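Local atomic coordinates of mandelate racemase / muconate lactonizing enzyme, C-terminal domain protein (Labrenzia alexandrii, PDB entry 4E5T), a protein that is a putative mandelate racemase/muconate lactonizing enzyme that binds magnesium and probably abstracts a proton next to a carboxylate, as other enolase-superfamily enzymes do. Residues W238-A252 / R276-M288. Sequence-based numbering, arbitrary orientation.
With MG (magnesium ion), chain I.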
ATOM      1  N   TRP A 238      26.589 -12.034  -2.153  1.00 39.42           N
ATOM      2  CA  TRP A 238      25.729 -11.297  -1.226  1.00 32.95           C
ATOM      3  C   TRP A 238      26.390 -10.163  -0.480  1.00 37.04           C
ATOM      4  O   TRP A 238      27.619 -10.101  -0.315  1.00 33.96           O
ATOM      5  CB  TRP A 238      25.041 -12.201  -0.191  1.00 37.43           C
ATOM      6  CG  TRP A 238      25.920 -12.705   0.943  1.00 41.09           C
ATOM      7  CD1 TRP A 238      26.665 -11.958   1.824  1.00 38.88           C
ATOM      8  CD2 TRP A 238      26.105 -14.069   1.328  1.00 44.22           C
ATOM      9  NE1 TRP A 238      27.314 -12.781   2.711  1.00 38.53           N
ATOM     10  CE2 TRP A 238      26.985 -14.080   2.427  1.00 37.22           C
ATOM     11  CE3 TRP A 238      25.614 -15.283   0.846  1.00 49.97           C
ATOM     12  CZ2 TRP A 238      27.377 -15.252   3.047  1.00 34.67           C
ATOM     13  CZ3 TRP A 238      26.003 -16.439   1.464  1.00 45.71           C
ATOM     14  CH2 TRP A 238      26.872 -16.419   2.554  1.00 39.80           C
ATOM     15  N   PHE A 239      25.501  -9.311   0.016  1.00 33.51           N
ATOM     16  CA  PHE A 239      25.772  -8.218   0.923  1.00 26.17           C
ATOM     17  C   PHE A 239      25.203  -8.697   2.264  1.00 36.67           C
ATOM     18  O   PHE A 239      23.980  -8.799   2.420  1.00 34.79           O
ATOM     19  CB  PHE A 239      24.981  -7.019   0.420  1.00 31.39           C
ATOM     20  CG  PHE A 239      25.450  -5.693   0.926  1.00 41.33           C
ATOM     21  CD1 PHE A 239      26.443  -5.595   1.885  1.00 53.01           C
ATOM     22  CD2 PHE A 239      24.883  -4.526   0.430  1.00 33.66           C
ATOM     23  CE1 PHE A 239      26.862  -4.353   2.338  1.00 52.90           C
ATOM     24  CE2 PHE A 239      25.284  -3.294   0.893  1.00 34.69           C
ATOM     25  CZ  PHE A 239      26.280  -3.207   1.842  1.00 42.34           C
ATOM     26  N   GLU A 240      26.082  -9.032   3.212  1.00 40.32           N
ATOM     27  CA  GLU A 240      25.656  -9.511   4.532  1.00 42.20           C
ATOM     28  C   GLU A 240      25.374  -8.360   5.498  1.00 46.64           C
ATOM     29  O   GLU A 240      26.226  -7.503   5.692  1.00 45.24           O
ATOM     30  CB  GLU A 240      26.710 -10.450   5.138  1.00 39.21           C
ATOM     31  CG  GLU A 240      26.341 -11.064   6.482  1.00 41.92           C
ATOM     32  CD  GLU A 240      27.459 -11.947   7.038  1.00 65.61           C
ATOM     33  OE1 GLU A 240      27.967 -12.786   6.263  1.00 63.03           O
ATOM     34  OE2 GLU A 240      27.843 -11.795   8.231  1.00 79.05           O
ATOM     35  N   GLU A 241      24.174  -8.360   6.086  1.00 49.01           N
ATOM     36  CA  GLU A 241      23.796  -7.441   7.153  1.00 37.82           C
ATOM     37  C   GLU A 241      24.275  -6.046   6.869  1.00 46.49           C
ATOM     38  O   GLU A 241      25.180  -5.571   7.545  1.00 50.97           O
ATOM     39  CB  GLU A 241      24.430  -7.866   8.475  1.00 32.33           C
ATOM     40  CG  GLU A 241      23.704  -8.941   9.237  1.00 36.58           C
ATOM     41  CD  GLU A 241      24.267  -9.114  10.635  1.00 43.45           C
ATOM     42  OE1 GLU A 241      25.511  -9.054  10.781  1.00 49.17           O
ATOM     43  OE2 GLU A 241      23.470  -9.314  11.582  1.00 43.19           O
ATOM     44  N   PRO A 242      23.703  -5.392   5.855  1.00 45.89           N
ATOM     45  CA  PRO A 242      24.217  -4.072   5.495  1.00 43.86           C
ATOM     46  C   PRO A 242      23.814  -3.030   6.526  1.00 37.21           C
ATOM     47  O   PRO A 242      24.437  -1.980   6.610  1.00 42.54           O
ATOM     48  CB  PRO A 242      23.530  -3.794   4.157  1.00 45.07           C
ATOM     49  CG  PRO A 242      22.258  -4.542   4.247  1.00 46.64           C
ATOM     50  CD  PRO A 242      22.582  -5.801   4.998  1.00 43.00           C
ATOM     51  N   ILE A 243      22.768  -3.315   7.291  1.00 38.11           N
ATOM     52  CA  ILE A 243      22.259  -2.381   8.295  1.00 47.13           C
ATOM     53  C   ILE A 243      21.846  -3.153   9.551  1.00 51.10           C
ATOM     54  O   ILE A 243      21.806  -4.391   9.542  1.00 55.96           O
ATOM     55  CB  ILE A 243      21.053  -1.534   7.773  1.00 28.67           C
ATOM     56  CG1 ILE A 243      19.744  -2.336   7.848  1.00 32.23           C
ATOM     57  CG2 ILE A 243      21.336  -0.954   6.373  1.00 32.27           C
ATOM     58  CD1 ILE A 243      18.502  -1.524   7.579  1.00 18.47           C
ATOM     59  N   PRO A 244      21.555  -2.431  10.646  1.00 40.34           N
ATOM     60  CA  PRO A 244      21.225  -3.116  11.903  1.00 41.28           C
ATOM     61  C   PRO A 244      19.931  -3.960  11.903  1.00 45.26           C
ATOM     62  O   PRO A 244      19.010  -3.760  11.094  1.00 53.42           O
ATOM     63  CB  PRO A 244      21.145  -1.961  12.907  1.00 41.06           C
ATOM     64  CG  PRO A 244      22.071  -0.965  12.362  1.00 40.67           C
ATOM     65  CD  PRO A 244      21.875  -1.014  10.880  1.00 29.69           C
ATOM     66  N   PRO A 245      19.865  -4.916  12.830  1.00 34.04           N
ATOM     67  CA  PRO A 245      18.823  -5.941  12.853  1.00 28.37           C
ATOM     68  C   PRO A 245      17.407  -5.473  13.195  1.00 28.16           C
ATOM     69  O   PRO A 245      16.485  -6.152  12.754  1.00 33.08           O
ATOM     70  CB  PRO A 245      19.322  -6.906  13.938  1.00 32.86           C
ATOM     71  CG  PRO A 245      20.775  -6.621  14.093  1.00 30.06           C
ATOM     72  CD  PRO A 245      20.903  -5.172  13.844  1.00 37.06           C
ATOM     73  N   GLU A 246      17.238  -4.369  13.934  1.00 37.13           N
ATOM     74  CA  GLU A 246      15.923  -3.950  14.494  1.00 38.90           C
ATOM     75  C   GLU A 246      14.739  -3.710  13.533  1.00 42.92           C
ATOM     76  O   GLU A 246      13.592  -4.019  13.889  1.00 37.02           O
ATOM     77  CB  GLU A 246      16.075  -2.700  15.355  1.00 30.38           C
ATOM     78  CG  GLU A 246      17.050  -2.841  16.475  1.00 41.39           C
ATOM     79  CD  GLU A 246      18.356  -2.145  16.192  1.00 41.99           C
ATOM     80  OE1 GLU A 246      18.627  -1.873  15.010  1.00 42.37           O
ATOM     81  OE2 GLU A 246      19.099  -1.858  17.157  1.00 45.65           O
ATOM     82  N   LYS A 247      15.006  -3.123  12.358  1.00 39.89           N
ATOM     83  CA  LYS A 247      13.961  -2.845  11.364  1.00 43.42           C
ATOM     84  C   LYS A 247      14.212  -3.539  10.021  1.00 38.72           C
ATOM     85  O   LYS A 247      14.870  -2.971   9.164  1.00 36.45           O
ATOM     86  CB  LYS A 247      13.819  -1.328  11.100  1.00 40.81           C
ATOM     87  CG  LYS A 247      13.237  -0.450  12.235  1.00 37.75           C
ATOM     88  CD  LYS A 247      11.899  -0.956  12.774  1.00 38.90           C
ATOM     89  CE  LYS A 247      11.205   0.085  13.642  1.00 44.89           C
ATOM     90  NZ  LYS A 247      10.805   1.293  12.841  1.00 54.10           N
ATOM     91  N   PRO A 248      13.681  -4.761   9.825  1.00 40.66           N
ATOM     92  CA  PRO A 248      13.781  -5.375   8.493  1.00 38.49           C
ATOM     93  C   PRO A 248      13.135  -4.534   7.386  1.00 50.99           C
ATOM     94  O   PRO A 248      13.576  -4.626   6.237  1.00 55.78           O
ATOM     95  CB  PRO A 248      13.036  -6.709   8.657  1.00 31.44           C
ATOM     96  CG  PRO A 248      13.174  -7.044  10.086  1.00 39.81           C
ATOM     97  CD  PRO A 248      13.195  -5.719  10.834  1.00 46.22           C
ATOM     98  N   GLU A 249      12.120  -3.734   7.718  1.00 50.40           N
ATOM     99  CA  GLU A 249      11.450  -2.893   6.718  1.00 46.71           C
ATOM    100  C   GLU A 249      12.452  -1.995   5.992  1.00 48.58           C
ATOM    101  O   GLU A 249      12.346  -1.769   4.788  1.00 50.78           O
ATOM    102  CB  GLU A 249      10.349  -2.027   7.357  1.00 43.35           C
ATOM    103  CG  GLU A 249       9.075  -2.758   7.743  1.00 48.67           C
ATOM    104  CD  GLU A 249       9.114  -3.290   9.170  1.00 62.46           C
ATOM    105  OE1 GLU A 249      10.211  -3.270   9.781  1.00 58.45           O
ATOM    106  OE2 GLU A 249       8.048  -3.728   9.678  1.00 67.74           O
ATOM    107  N   ASP A 250      13.428  -1.497   6.748  1.00 45.96           N
ATOM    108  CA  ASP A 250      14.454  -0.613   6.221  1.00 34.86           C
ATOM    109  C   ASP A 250      15.458  -1.377   5.399  1.00 27.60           C
ATOM    110  O   ASP A 250      16.025  -0.848   4.461  1.00 38.11           O
ATOM    111  CB  ASP A 250      15.203   0.085   7.354  1.00 34.69           C
ATOM    112  CG  ASP A 250      14.416   1.222   7.969  1.00 42.32           C
ATOM    113  OD1 ASP A 250      13.515   1.780   7.301  1.00 43.90           O
ATOM    114  OD2 ASP A 250      14.718   1.558   9.131  1.00 47.27           O
ATOM    115  N   MET A 251      15.712  -2.619   5.770  1.00 33.05           N
ATOM    116  CA  MET A 251      16.727  -3.385   5.076  1.00 33.29           C
ATOM    117  C   MET A 251      16.188  -3.648   3.688  1.00 38.55           C
ATOM    118  O   MET A 251      16.948  -3.698   2.715  1.00 38.08           O
ATOM    119  CB  MET A 251      17.035  -4.692   5.810  1.00 25.00           C
ATOM    120  CG  MET A 251      18.255  -5.451   5.278  1.00 32.64           C
ATOM    121  SD  MET A 251      18.771  -6.880   6.288  1.00 30.28           S
ATOM    122  CE  MET A 251      20.005  -6.158   7.372  1.00 18.24           C
ATOM    123  N   ALA A 252      14.865  -3.773   3.598  1.00 29.70           N
ATOM    124  CA  ALA A 252      14.235  -4.121   2.340  1.00 33.99           C
ATOM    125  C   ALA A 252      14.438  -3.015   1.294  1.00 38.67           C
ATOM    126  O   ALA A 252      14.399  -3.263   0.085  1.00 36.25           O
ATOM    127  CB  ALA A 252      12.795  -4.412   2.552  1.00 20.33           C
ATOM    128  N   ARG A 276       9.188 -11.844   9.407  1.00 25.56           N
ATOM    129  CA  ARG A 276       9.233 -10.451   8.979  1.00 29.91           C
ATOM    130  C   ARG A 276      10.298 -10.168   7.899  1.00 34.62           C
ATOM    131  O   ARG A 276      10.028  -9.432   6.936  1.00 31.64           O
ATOM    132  CB  ARG A 276       9.411  -9.515  10.182  1.00 30.76           C
ATOM    133  CG  ARG A 276       9.529  -8.042   9.805  1.00 31.88           C
ATOM    134  CD  ARG A 276       9.581  -7.135  11.029  1.00 42.39           C
ATOM    135  NE  ARG A 276       8.364  -7.247  11.816  1.00 43.97           N
ATOM    136  CZ  ARG A 276       8.273  -7.912  12.960  1.00 38.27           C
ATOM    137  NH1 ARG A 276       9.342  -8.505  13.470  1.00 32.99           N
ATOM    138  NH2 ARG A 276       7.108  -7.971  13.599  1.00 42.92           N
ATOM    139  N   VAL A 277      11.495 -10.735   8.064  1.00 23.49           N
ATOM    140  CA  VAL A 277      12.559 -10.593   7.072  1.00 22.97           C
ATOM    141  C   VAL A 277      12.040 -11.052   5.713  1.00 33.41           C
ATOM    142  O   VAL A 277      12.096 -10.320   4.730  1.00 41.06           O
ATOM    143  CB  VAL A 277      13.825 -11.446   7.417  1.00 28.03           C
ATOM    144  CG1 VAL A 277      14.690 -11.630   6.189  1.00 22.42           C
ATOM    145  CG2 VAL A 277      14.639 -10.827   8.540  1.00 14.07           C
ATOM    146  N   LEU A 278      11.509 -12.268   5.676  1.00 36.84           N
ATOM    147  CA  LEU A 278      11.025 -12.845   4.434  1.00 33.84           C
ATOM    148  C   LEU A 278       9.939 -12.001   3.797  1.00 32.12           C
ATOM    149  O   LEU A 278      10.039 -11.647   2.628  1.00 28.18           O
ATOM    150  CB  LEU A 278      10.522 -14.261   4.674  1.00 28.80           C
ATOM    151  CG  LEU A 278      11.680 -15.185   5.019  1.00 26.29           C
ATOM    152  CD1 LEU A 278      11.178 -16.595   5.353  1.00 13.68           C
ATOM    153  CD2 LEU A 278      12.687 -15.174   3.873  1.00  9.85           C
ATOM    154  N   GLU A 279       8.916 -11.664   4.574  1.00 32.41           N
ATOM    155  CA  GLU A 279       7.756 -10.984   4.025  1.00 30.41           C
ATOM    156  C   GLU A 279       8.046  -9.558   3.564  1.00 40.73           C
ATOM    157  O   GLU A 279       7.521  -9.117   2.525  1.00 33.78           O
ATOM    158  CB  GLU A 279       6.588 -11.048   4.991  1.00 35.88           C
ATOM    159  CG  GLU A 279       5.902 -12.388   4.935  1.00 55.37           C
ATOM    160  CD  GLU A 279       5.117 -12.710   6.179  1.00 70.32           C
ATOM    161  OE1 GLU A 279       4.974 -11.818   7.049  1.00 72.00           O
ATOM    162  OE2 GLU A 279       4.658 -13.869   6.279  1.00 77.23           O
ATOM    163  N   THR A 280       8.899  -8.853   4.306  1.00 34.91           N
ATOM    164  CA  THR A 280       9.238  -7.490   3.923  1.00 29.45           C
ATOM    165  C   THR A 280      10.183  -7.498   2.756  1.00 31.47           C
ATOM    166  O   THR A 280      10.377  -6.469   2.123  1.00 39.50           O
ATOM    167  CB  THR A 280       9.907  -6.680   5.054  1.00 31.25           C
ATOM    168  OG1 THR A 280      11.120  -7.324   5.436  1.00 37.69           O
ATOM    169  CG2 THR A 280       8.999  -6.555   6.267  1.00 27.20           C
ATOM    170  N   GLY A 281      10.776  -8.656   2.474  1.00 34.48           N
ATOM    171  CA  GLY A 281      11.815  -8.757   1.463  1.00 29.91           C
ATOM    172  C   GLY A 281      13.110  -8.096   1.911  1.00 39.91           C
ATOM    173  O   GLY A 281      13.756  -7.402   1.132  1.00 51.39           O
ATOM    174  N   ALA A 282      13.485  -8.294   3.172  1.00 37.05           N
ATOM    175  CA  ALA A 282      14.729  -7.730   3.712  1.00 38.04           C
ATOM    176  C   ALA A 282      15.966  -8.527   3.300  1.00 40.40           C
ATOM    177  O   ALA A 282      17.052  -7.981   3.210  1.00 41.20           O
ATOM    178  CB  ALA A 282      14.660  -7.633   5.215  1.00 34.56           C
ATOM    179  N   ALA A 283      15.800  -9.823   3.064  1.00 36.60           N
ATOM    180  CA  ALA A 283      16.887 -10.646   2.573  1.00 32.82           C
ATOM    181  C   ALA A 283      16.338 -11.802   1.754  1.00 37.82           C
ATOM    182  O   ALA A 283      15.191 -12.197   1.939  1.00 40.49           O
ATOM    183  CB  ALA A 283      17.708 -11.157   3.715  1.00 38.36           C
ATOM    184  N   SER A 284      17.155 -12.307   0.827  1.00 39.50           N
ATOM    185  CA  SER A 284      16.849 -13.504   0.044  1.00 38.60           C
ATOM    186  C   SER A 284      17.730 -14.678   0.485  1.00 39.71           C
ATOM    187  O   SER A 284      17.530 -15.815   0.048  1.00 47.21           O
ATOM    188  CB  SER A 284      17.037 -13.248  -1.457  1.00 39.79           C
ATOM    189  OG  SER A 284      18.303 -12.681  -1.743  1.00 36.50           O
ATOM    190  N   ILE A 285      18.709 -14.386   1.338  1.00 26.05           N
ATOM    191  CA  ILE A 285      19.559 -15.406   1.935  1.00 28.59           C
ATOM    192  C   ILE A 285      19.518 -15.290   3.460  1.00 37.42           C
ATOM    193  O   ILE A 285      19.954 -14.265   4.025  1.00 31.44           O
ATOM    194  CB  ILE A 285      21.009 -15.277   1.445  1.00 27.13           C
ATOM    195  CG1 ILE A 285      21.095 -15.545  -0.054  1.00 23.93           C
ATOM    196  CG2 ILE A 285      21.909 -16.243   2.171  1.00 27.31           C
ATOM    197  CD1 ILE A 285      22.365 -15.020  -0.675  1.00 27.54           C
ATOM    198  N   LEU A 286      18.987 -16.332   4.114  1.00 31.64           N
ATOM    199  CA  LEU A 286      18.878 -16.375   5.575  1.00 22.10           C
ATOM    200  C   LEU A 286      20.107 -17.002   6.175  1.00 33.11           C
ATOM    201  O   LEU A 286      20.572 -18.035   5.694  1.00 42.09           O
ATOM    202  CB  LEU A 286      17.698 -17.221   6.005  1.00 26.34           C
ATOM    203  CG  LEU A 286      16.355 -16.771   5.475  1.00 35.18           C
ATOM    204  CD1 LEU A 286      15.219 -17.329   6.356  1.00 25.65           C
ATOM    205  CD2 LEU A 286      16.342 -15.248   5.401  1.00 28.51           C
ATOM    206  N   GLN A 287      20.612 -16.401   7.246  1.00 32.72           N
ATOM    207  CA  GLN A 287      21.788 -16.925   7.928  1.00 33.60           C
ATOM    208  C   GLN A 287      21.560 -17.252   9.405  1.00 38.65           C
ATOM    209  O   GLN A 287      22.195 -16.651  10.283  1.00 36.79           O
ATOM    210  CB  GLN A 287      22.915 -15.923   7.819  1.00 20.51           C
ATOM    211  CG  GLN A 287      23.001 -15.289   6.486  1.00 21.70           C
ATOM    212  CD  GLN A 287      24.195 -14.384   6.396  1.00 38.56           C
ATOM    213  OE1 GLN A 287      24.400 -13.514   7.246  1.00 46.17           O
ATOM    214  NE2 GLN A 287      25.001 -14.586   5.373  1.00 39.95           N
ATOM    215  N   MET A 288      20.670 -18.198   9.691  1.00 34.55           N
ATOM    216  CA  MET A 288      20.465 -18.597  11.076  1.00 39.30           C
ATOM    217  C   MET A 288      21.761 -19.139  11.639  1.00 42.77           C
ATOM    218  O   MET A 288      22.479 -19.882  10.959  1.00 40.93           O
ATOM    219  CB  MET A 288      19.422 -19.704  11.202  1.00 39.07           C
ATOM    220  CG  MET A 288      18.156 -19.476  10.442  1.00 51.41           C
ATOM    221  SD  MET A 288      18.063 -20.537   9.006  1.00 53.30           S
ATOM    222  CE  MET A 288      19.702 -21.251   9.003  1.00 38.83           C
TER
HETATM  223 MG    MG I 501      29.179 -12.261   9.957  1.00 73.26          MG
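Gln287 sets its amide almost perpendicular (83°) to the indole of Trp238, placing NE2 over one ring face, 3.4 Å from CZ2 and offset toward the rim. Trp238 CG sits between its backbone N and carbonyl carbon (chi1 76°), and the indole's CE3 lies 3.6 Å from Ile285 CD1. A leucine in place of Trp238 would probably leave the Gln287 amide without its aromatic surface and open a gap beside Ile285. Gln287 OE1 rests 3.2 Å from Glu240 CG; the Glu240 chain, extended beyond CG, carries OE2 to the magnesium ion at 2.2 Å, while Lys171 salt-bridges Glu240 OE1 and Glu266 also binds the metal. Away from the metal, helices 248-252 and 276-280 run at 36° to each other. Pro248 CG lies 3.7 Å from Arg276 CD, and Met251 CB meets Ala282 CB at 3.8 Å. The Arg276 guanidinium forms a salt bridge to Glu249 and a hydrogen bond to the backbone O of Glu246, both of the second subunit. Strands 238-240 and 285-286, both parallel to the intervening strand 262-264, and the helices outside them belong to the TIM-type barrel of the enolase superfamily, with the magnesium site at the strands' C-terminal ends.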